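Local coordinates for siderophore-interacting protein (Aeromonas hydrophila, PDB 6K2L), which binds FAD and probably reduces ferric siderophores so that their iron is released in the cell, at residues Gly143-Leu148 and Leu169-Glu174; Pro23-Ile28 and Asp175-Ser180. The protein carries 1 engineered substitution. All coordinates share one frame; numbering follows the deposited sequence.

Interaction 1. Residues Gly143-Leu148 and Leu169-Glu174; sequences GDLTAL and LVPYQE. With FAD (flavin-adenine dinucleotide), chain C.
This contact joins the ends of two neighbouring parallel strands in a beta-alpha-beta unit: strand 138-144, helix 148-155 and strand 163-170. The unit belongs to the NAD(P)-binding-like half of the ferredoxin-reductase type of fold. The tight part is backbone. L169 N donates to G143 O over 2.9 Å, at 162° and in the plane of the carbonyl. One residue on, D144 CA lies 3.2 Å from L169 O, a CH...O contact.

Further along, the side chain of L145 carries the contact. Its CG is anti to its own carbonyl carbon, beside the backbone N. CD1 then reaches P171 CD at 3.7 Å, and CD2 meets V170 CG1 at 3.9 Å. L145 crosses the proline at about a right angle and the valine obliquely. The outer side is looser. P171 is partly exposed, and the chain beyond it turns to the solvent.

On the inner side the chain turns sharply after D144. D144 OD1 accepts T146 N from above the carboxylate plane, an Asx turn. The T146 hydroxyl gives OD1 a second bond, on its syn lone pair; the T146 OG1 to D144 OD1 distance of 2.4 Å is very short and may partly reflect the limited resolution. D144 OD2 is bonded to E221 N and W249 NE1. Four donors thus hold this buried carboxylate, which probably favours its charged form. The same turn sets T146 against the folded FAD. Its CB lies 3.6 Å from N1 of the isoalloxazine, and its CG2 is 3.3 Å from the adenine amino nitrogen N6A.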
loop_
_atom_site.group_PDB
_atom_site.type_symbol
_atom_site.label_atom_id
_atom_site.label_comp_id
_atom_site.label_asym_id
_atom_site.label_seq_id
_atom_site.Cartn_x
_atom_site.Cartn_y
_atom_site.Cartn_z
ATOM N N GLY A 143 -3.695 -13.263 14.605
ATOM C CA GLY A 143 -4.813 -13.627 13.751
ATOM C C GLY A 143 -4.746 -15.077 13.314
ATOM O O GLY A 143 -3.874 -15.845 13.735
ATOM N N ASP A 144 -5.699 -15.446 12.458
ATOM C CA ASP A 144 -5.741 -16.757 11.841
ATOM C C ASP A 144 -5.738 -16.534 10.335
ATOM O O ASP A 144 -5.492 -15.412 9.880
ATOM C CB ASP A 144 -6.949 -17.569 12.351
ATOM C CG ASP A 144 -8.322 -16.898 12.045
ATOM O OD1 ASP A 144 -8.459 -16.160 11.039
ATOM O OD2 ASP A 144 -9.288 -17.137 12.807
ATOM N N LEU A 145 -6.027 -17.590 9.557
ATOM C CA LEU A 145 -6.036 -17.437 8.101
ATOM C C LEU A 145 -7.015 -16.369 7.613
ATOM O O LEU A 145 -6.791 -15.783 6.543
ATOM C CB LEU A 145 -6.379 -18.763 7.423
ATOM C CG LEU A 145 -5.181 -19.691 7.291
ATOM C CD1 LEU A 145 -5.582 -20.941 6.548
ATOM C CD2 LEU A 145 -4.025 -18.975 6.617
ATOM N N THR A 146 -8.116 -16.113 8.333
ATOM C CA THR A 146 -9.012 -15.059 7.872
ATOM C C THR A 146 -8.410 -13.670 8.042
ATOM O O THR A 146 -8.822 -12.741 7.338
ATOM C CB THR A 146 -10.343 -15.124 8.602
ATOM O OG1 THR A 146 -10.148 -14.792 9.974
ATOM C CG2 THR A 146 -10.917 -16.497 8.517
ATOM N N ALA A 147 -7.422 -13.526 8.927
ATOM C CA ALA A 147 -6.730 -12.280 9.187
ATOM C C ALA A 147 -5.367 -12.221 8.511
ATOM O O ALA A 147 -4.732 -11.170 8.515
ATOM C CB ALA A 147 -6.563 -12.078 10.700
ATOM N N LEU A 148 -4.900 -13.320 7.934
ATOM C CA LEU A 148 -3.599 -13.302 7.270
ATOM C C LEU A 148 -3.548 -12.383 6.049
ATOM O O LEU A 148 -2.477 -11.814 5.784
ATOM C CB LEU A 148 -3.201 -14.736 6.897
ATOM C CG LEU A 148 -1.787 -14.911 6.361
ATOM C CD1 LEU A 148 -0.845 -14.173 7.289
ATOM C CD2 LEU A 148 -1.377 -16.384 6.174
ATOM N N LEU A 169 -2.470 -18.390 14.126
ATOM C CA LEU A 169 -3.038 -19.738 14.261
ATOM C C LEU A 169 -3.581 -20.217 12.907
ATOM O O LEU A 169 -4.497 -19.607 12.355
ATOM C CB LEU A 169 -4.142 -19.741 15.312
ATOM C CG LEU A 169 -4.772 -21.083 15.747
ATOM C CD1 LEU A 169 -3.694 -22.125 16.128
ATOM C CD2 LEU A 169 -5.805 -20.940 16.915
ATOM N N VAL A 170 -3.010 -21.295 12.368
ATOM C CA VAL A 170 -3.452 -21.919 11.113
ATOM C C VAL A 170 -3.938 -23.341 11.399
ATOM O O VAL A 170 -3.475 -23.975 12.366
ATOM C CB VAL A 170 -2.333 -21.945 10.050
ATOM C CG1 VAL A 170 -1.987 -20.548 9.579
ATOM C CG2 VAL A 170 -1.083 -22.650 10.580
ATOM N N PRO A 171 -4.843 -23.902 10.574
ATOM C CA PRO A 171 -5.357 -25.255 10.845
ATOM C C PRO A 171 -4.414 -26.395 10.447
ATOM O O PRO A 171 -4.535 -27.507 10.976
ATOM C CB PRO A 171 -6.649 -25.295 10.015
ATOM C CG PRO A 171 -6.371 -24.405 8.863
ATOM C CD PRO A 171 -5.519 -23.285 9.417
ATOM N N TYR A 172 -3.490 -26.152 9.517
ATOM C CA TYR A 172 -2.567 -27.184 9.067
ATOM C C TYR A 172 -1.170 -26.615 8.843
ATOM O O TYR A 172 -0.998 -25.442 8.503
ATOM C CB TYR A 172 -3.036 -27.839 7.762
ATOM C CG TYR A 172 -4.346 -28.587 7.846
ATOM C CD1 TYR A 172 -4.416 -29.844 8.442
ATOM C CD2 TYR A 172 -5.514 -28.052 7.306
ATOM C CE1 TYR A 172 -5.615 -30.550 8.498
ATOM C CE2 TYR A 172 -6.721 -28.744 7.370
ATOM C CZ TYR A 172 -6.755 -30.000 7.959
ATOM O OH TYR A 172 -7.931 -30.702 8.031
ATOM N N GLN A 173 -0.174 -27.493 8.973
ATOM C CA GLN A 173 1.226 -27.116 8.799
ATOM C C GLN A 173 1.524 -26.597 7.399
ATOM O O GLN A 173 2.401 -25.745 7.245
ATOM C CB GLN A 173 2.139 -28.317 9.133
ATOM C CG GLN A 173 3.614 -28.134 8.772
ATOM C CD GLN A 173 4.395 -27.258 9.796
ATOM O OE1 GLN A 173 4.097 -27.266 11.004
ATOM N NE2 GLN A 173 5.395 -26.505 9.306
ATOM N N GLU A 174 0.804 -27.062 6.375
ATOM C CA GLU A 174 1.085 -26.625 5.006
ATOM C C GLU A 174 0.628 -25.202 4.712
ATOM O O GLU A 174 0.978 -24.665 3.652
ATOM C CB GLU A 174 0.432 -27.569 3.995
ATOM C CG GLU A 174 1.110 -28.924 3.879
ATOM C CD GLU A 174 0.597 -29.946 4.894
ATOM O OE1 GLU A 174 0.829 -31.147 4.642
ATOM O OE2 GLU A 174 -0.037 -29.564 5.919
HETATM P PA FAD C . -20.432 -18.553 6.728
HETATM O O1A FAD C . -21.634 -18.761 5.863
HETATM O O2A FAD C . -20.328 -17.185 7.414
HETATM O O5B FAD C . -20.292 -19.604 7.955
HETATM C C5B FAD C . -20.465 -21.024 7.762
HETATM C C4B FAD C . -19.783 -21.834 8.847
HETATM O O4B FAD C . -18.365 -21.927 8.583
HETATM C C3B FAD C . -19.900 -21.325 10.281
HETATM O O3B FAD C . -19.984 -22.425 11.185
HETATM C C2B FAD C . -18.604 -20.523 10.464
HETATM O O2B FAD C . -18.130 -20.436 11.806
HETATM C C1B FAD C . -17.617 -21.338 9.635
HETATM N N9A FAD C . -16.596 -20.530 9.015
HETATM C C8A FAD C . -16.764 -19.302 8.426
HETATM N N7A FAD C . -15.666 -18.807 7.903
HETATM C C5A FAD C . -14.715 -19.786 8.157
HETATM C C6A FAD C . -13.344 -19.874 7.856
HETATM N N6A FAD C . -12.679 -18.938 7.176
HETATM N N1A FAD C . -12.679 -20.985 8.263
HETATM C C2A FAD C . -13.353 -21.928 8.930
HETATM N N3A FAD C . -14.650 -21.957 9.260
HETATM C C4A FAD C . -15.278 -20.855 8.838
HETATM N N1 FAD C . -12.246 -14.054 5.703
HETATM C C2 FAD C . -11.409 -14.433 4.692
HETATM O O2 FAD C . -11.356 -15.599 4.293
HETATM N N3 FAD C . -10.579 -13.498 4.095
HETATM C C4 FAD C . -10.496 -12.166 4.417
HETATM O O4 FAD C . -9.721 -11.429 3.807
HETATM C C4X FAD C . -11.398 -11.765 5.483
HETATM N N5 FAD C . -11.396 -10.490 5.857
HETATM C C5X FAD C . -12.244 -10.118 6.870
HETATM C C6 FAD C . -12.237 -8.795 7.290
HETATM C C7 FAD C . -13.057 -8.365 8.330
HETATM C C7M FAD C . -13.033 -6.913 8.735
HETATM C C8 FAD C . -13.934 -9.280 8.943
HETATM C C8M FAD C . -14.874 -8.847 10.042
HETATM C C9 FAD C . -13.955 -10.603 8.512
HETATM C C9A FAD C . -13.115 -11.031 7.493
HETATM N N10 FAD C . -13.090 -12.376 7.071
HETATM C C10 FAD C . -12.231 -12.783 6.070
HETATM C "C1'" FAD C . -13.958 -13.376 7.718
HETATM C "C2'" FAD C . -15.112 -13.874 6.845
HETATM O "O2'" FAD C . -16.121 -12.873 6.680
HETATM C "C3'" FAD C . -15.719 -15.114 7.507
HETATM O "O3'" FAD C . -14.808 -16.199 7.348
HETATM C "C4'" FAD C . -17.086 -15.523 6.963
HETATM O "O4'" FAD C . -17.776 -16.261 7.975
HETATM C "C5'" FAD C . -16.955 -16.326 5.686
HETATM O "O5'" FAD C . -18.263 -16.538 5.125
HETATM P P FAD C . -18.698 -17.945 4.558
HETATM O O1P FAD C . -19.955 -17.684 3.718
HETATM O O2P FAD C . -17.611 -18.625 3.857
HETATM O O3P FAD C . -19.106 -18.761 5.871
#

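Interaction 2. Residues Pro23-Ile28 and Asp175-Ser180; sequences PHLRRI and DVQDLS
The carboxylate of D175 meets H24 with both oxygens, one for the backbone and one for the ring. The imidazole and carboxylate planes are 73° apart, and the two side chains cross at about a right angle. In both residues CG is anti to the carbonyl carbon, so each group swings beside its backbone N. D175 OD1 lies at the edge of the H24 ring, in its plane. H24 N donates to D175 OD1 over 2.7 Å, at 150°, and OD1 accepts on its syn lone pair. H24 ND1 lies 2.8 Å from D175 OD2, a weak bond bent to 121°. The nearby carboxylate would probably make a protonated H24 more stable. OD1 is also bonded to S22 OG, so the turn before strand 25-31 grips it twice. The P23 ring runs antiparallel to the D175 side chain, its CD 3.6 Å from OD1.

L25 CG is anti to its backbone N, and its CD2 touches Q177 NE2 at 3.5 Å. Q177 continues nearly straight past CG and crosses L25 at about a right angle.

The contact bridges the FAD-binding barrel and the parallel-sheet domain. Q177 lies among V21 and S22 of the barrel, W189 of strand 185-191 and L148 of helix 148-155. On the barrel side, the H24 backbone is hydrogen-bonded to L101, just past strand 94-100.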
loop_
_atom_site.group_PDB
_atom_site.type_symbol
_atom_site.label_atom_id
_atom_site.label_comp_id
_atom_site.label_asym_id
_atom_site.label_seq_id
_atom_site.Cartn_x
_atom_site.Cartn_y
_atom_site.Cartn_z
ATOM N N PRO A 23 -2.403 -24.300 0.614
ATOM C CA PRO A 23 -3.558 -25.175 0.325
ATOM C C PRO A 23 -4.908 -24.648 0.806
ATOM O O PRO A 23 -5.938 -24.991 0.216
ATOM C CB PRO A 23 -3.179 -26.479 1.036
ATOM C CG PRO A 23 -1.702 -26.490 0.981
ATOM C CD PRO A 23 -1.279 -25.062 1.181
ATOM N N HIS A 24 -4.948 -23.839 1.869
ATOM C CA HIS A 24 -6.206 -23.304 2.381
ATOM C C HIS A 24 -6.263 -21.781 2.331
ATOM O O HIS A 24 -6.951 -21.155 3.136
ATOM C CB HIS A 24 -6.468 -23.789 3.797
ATOM C CG HIS A 24 -6.668 -25.260 3.888
ATOM N ND1 HIS A 24 -5.616 -26.152 3.869
ATOM C CD2 HIS A 24 -7.797 -26.005 3.969
ATOM C CE1 HIS A 24 -6.086 -27.384 3.953
ATOM N NE2 HIS A 24 -7.407 -27.324 4.013
ATOM N N LEU A 25 -5.554 -21.173 1.393
ATOM C CA LEU A 25 -5.619 -19.734 1.192
ATOM C C LEU A 25 -5.587 -19.485 -0.309
ATOM O O LEU A 25 -4.579 -19.741 -0.972
ATOM C CB LEU A 25 -4.477 -19.015 1.916
ATOM C CG LEU A 25 -4.768 -17.508 2.063
ATOM C CD1 LEU A 25 -5.953 -17.263 3.016
ATOM C CD2 LEU A 25 -3.535 -16.690 2.456
ATOM N N ARG A 26 -6.690 -19.005 -0.850
ATOM C CA ARG A 26 -6.872 -18.925 -2.295
ATOM C C ARG A 26 -6.983 -17.462 -2.704
ATOM O O ARG A 26 -7.912 -16.771 -2.284
ATOM C CB ARG A 26 -8.109 -19.718 -2.717
ATOM C CG ARG A 26 -8.341 -19.718 -4.210
ATOM C CD ARG A 26 -9.422 -20.705 -4.598
ATOM N NE ARG A 26 -8.835 -22.037 -4.733
ATOM C CZ ARG A 26 -9.494 -23.174 -4.558
ATOM N NH1 ARG A 26 -10.789 -23.156 -4.264
ATOM N NH2 ARG A 26 -8.858 -24.327 -4.687
ATOM N N ARG A 27 -6.027 -16.991 -3.498
ATOM C CA ARG A 27 -5.973 -15.602 -3.952
ATOM C C ARG A 27 -6.739 -15.493 -5.263
ATOM O O ARG A 27 -6.293 -16.010 -6.300
ATOM C CB ARG A 27 -4.530 -15.139 -4.149
ATOM C CG ARG A 27 -4.391 -13.766 -4.827
ATOM C CD ARG A 27 -3.065 -13.066 -4.451
ATOM N NE ARG A 27 -2.782 -13.259 -3.034
ATOM C CZ ARG A 27 -1.569 -13.425 -2.507
ATOM N NH1 ARG A 27 -0.486 -13.401 -3.283
ATOM N NH2 ARG A 27 -1.456 -13.616 -1.189
ATOM N N ILE A 28 -7.882 -14.814 -5.224
ATOM C CA ILE A 28 -8.720 -14.609 -6.392
ATOM C C ILE A 28 -8.502 -13.183 -6.867
ATOM O O ILE A 28 -8.612 -12.230 -6.086
ATOM C CB ILE A 28 -10.192 -14.875 -6.069
ATOM C CG1 ILE A 28 -10.388 -16.360 -5.729
ATOM C CG2 ILE A 28 -11.033 -14.422 -7.206
ATOM C CD1 ILE A 28 -11.772 -16.689 -5.142
ATOM N N ASP A 175 -0.151 -24.583 5.601
ATOM C CA ASP A 175 -0.625 -23.218 5.405
ATOM C C ASP A 175 0.281 -22.174 6.044
ATOM O O ASP A 175 0.063 -20.976 5.843
ATOM C CB ASP A 175 -2.064 -23.098 5.894
ATOM C CG ASP A 175 -3.042 -23.841 4.963
ATOM O OD1 ASP A 175 -3.156 -23.424 3.785
ATOM O OD2 ASP A 175 -3.655 -24.857 5.383
ATOM N N VAL A 176 1.313 -22.604 6.766
ATOM C CA VAL A 176 2.420 -21.728 7.124
ATOM C C VAL A 176 3.112 -21.286 5.844
ATOM O O VAL A 176 3.383 -22.097 4.951
ATOM C CB VAL A 176 3.401 -22.440 8.068
ATOM C CG1 VAL A 176 4.646 -21.595 8.279
ATOM C CG2 VAL A 176 2.729 -22.744 9.399
ATOM N N GLN A 177 3.370 -19.994 5.730
ATOM C CA GLN A 177 3.917 -19.462 4.502
ATOM C C GLN A 177 4.921 -18.384 4.850
ATOM O O GLN A 177 5.020 -17.945 5.992
ATOM C CB GLN A 177 2.815 -18.917 3.591
ATOM C CG GLN A 177 1.566 -18.485 4.314
ATOM C CD GLN A 177 0.538 -17.842 3.384
ATOM O OE1 GLN A 177 0.805 -16.810 2.747
ATOM N NE2 GLN A 177 -0.665 -18.441 3.325
ATOM N N ASP A 178 5.688 -17.970 3.856
ATOM C CA ASP A 178 6.627 -16.888 4.076
ATOM C C ASP A 178 5.856 -15.583 4.133
ATOM O O ASP A 178 4.909 -15.370 3.374
ATOM C CB ASP A 178 7.686 -16.856 2.975
ATOM C CG ASP A 178 8.438 -18.185 2.856
ATOM O OD1 ASP A 178 8.570 -18.893 3.886
ATOM O OD2 ASP A 178 8.906 -18.522 1.741
ATOM N N LEU A 179 6.199 -14.763 5.114
ATOM C CA LEU A 179 5.753 -13.376 5.181
ATOM C C LEU A 179 7.033 -12.622 5.501
ATOM O O LEU A 179 7.494 -12.675 6.647
ATOM C CB LEU A 179 4.718 -13.155 6.270
ATOM C CG LEU A 179 3.346 -13.812 6.366
ATOM C CD1 LEU A 179 2.522 -12.894 7.246
ATOM C CD2 LEU A 179 2.641 -14.065 5.020
ATOM N N SER A 180 7.640 -11.971 4.513
ATOM C CA SER A 180 8.829 -11.202 4.845
ATOM C C SER A 180 8.399 -9.964 5.639
ATOM O O SER A 180 7.465 -9.248 5.256
ATOM C CB SER A 180 9.642 -10.826 3.596
ATOM O OG SER A 180 10.867 -10.177 3.958
#

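Overall arrangement
Interactions 1 and 2 are neighbours, with centres about 9 Å apart. The chain runs straight from E174 of the first into D175 of the second. Interaction 1 lies within the parallel-sheet domain, while interaction 2 ties that domain to the barrel. The Y172 ring meets the H24 ring at about 25° between planes, with CD2 of Y172 3.5 Å from CE1 of H24. L148 CD2 also packs on Q177 NE2 at 3.6 Å. T146 of interaction 1 touches FAD, and the nearest atoms of the L25 side chain and FAD are about 6 Å apart. Interaction 2 crosses the interface between the domains, and the T146 end of interaction 1 faces the cofactor beside it.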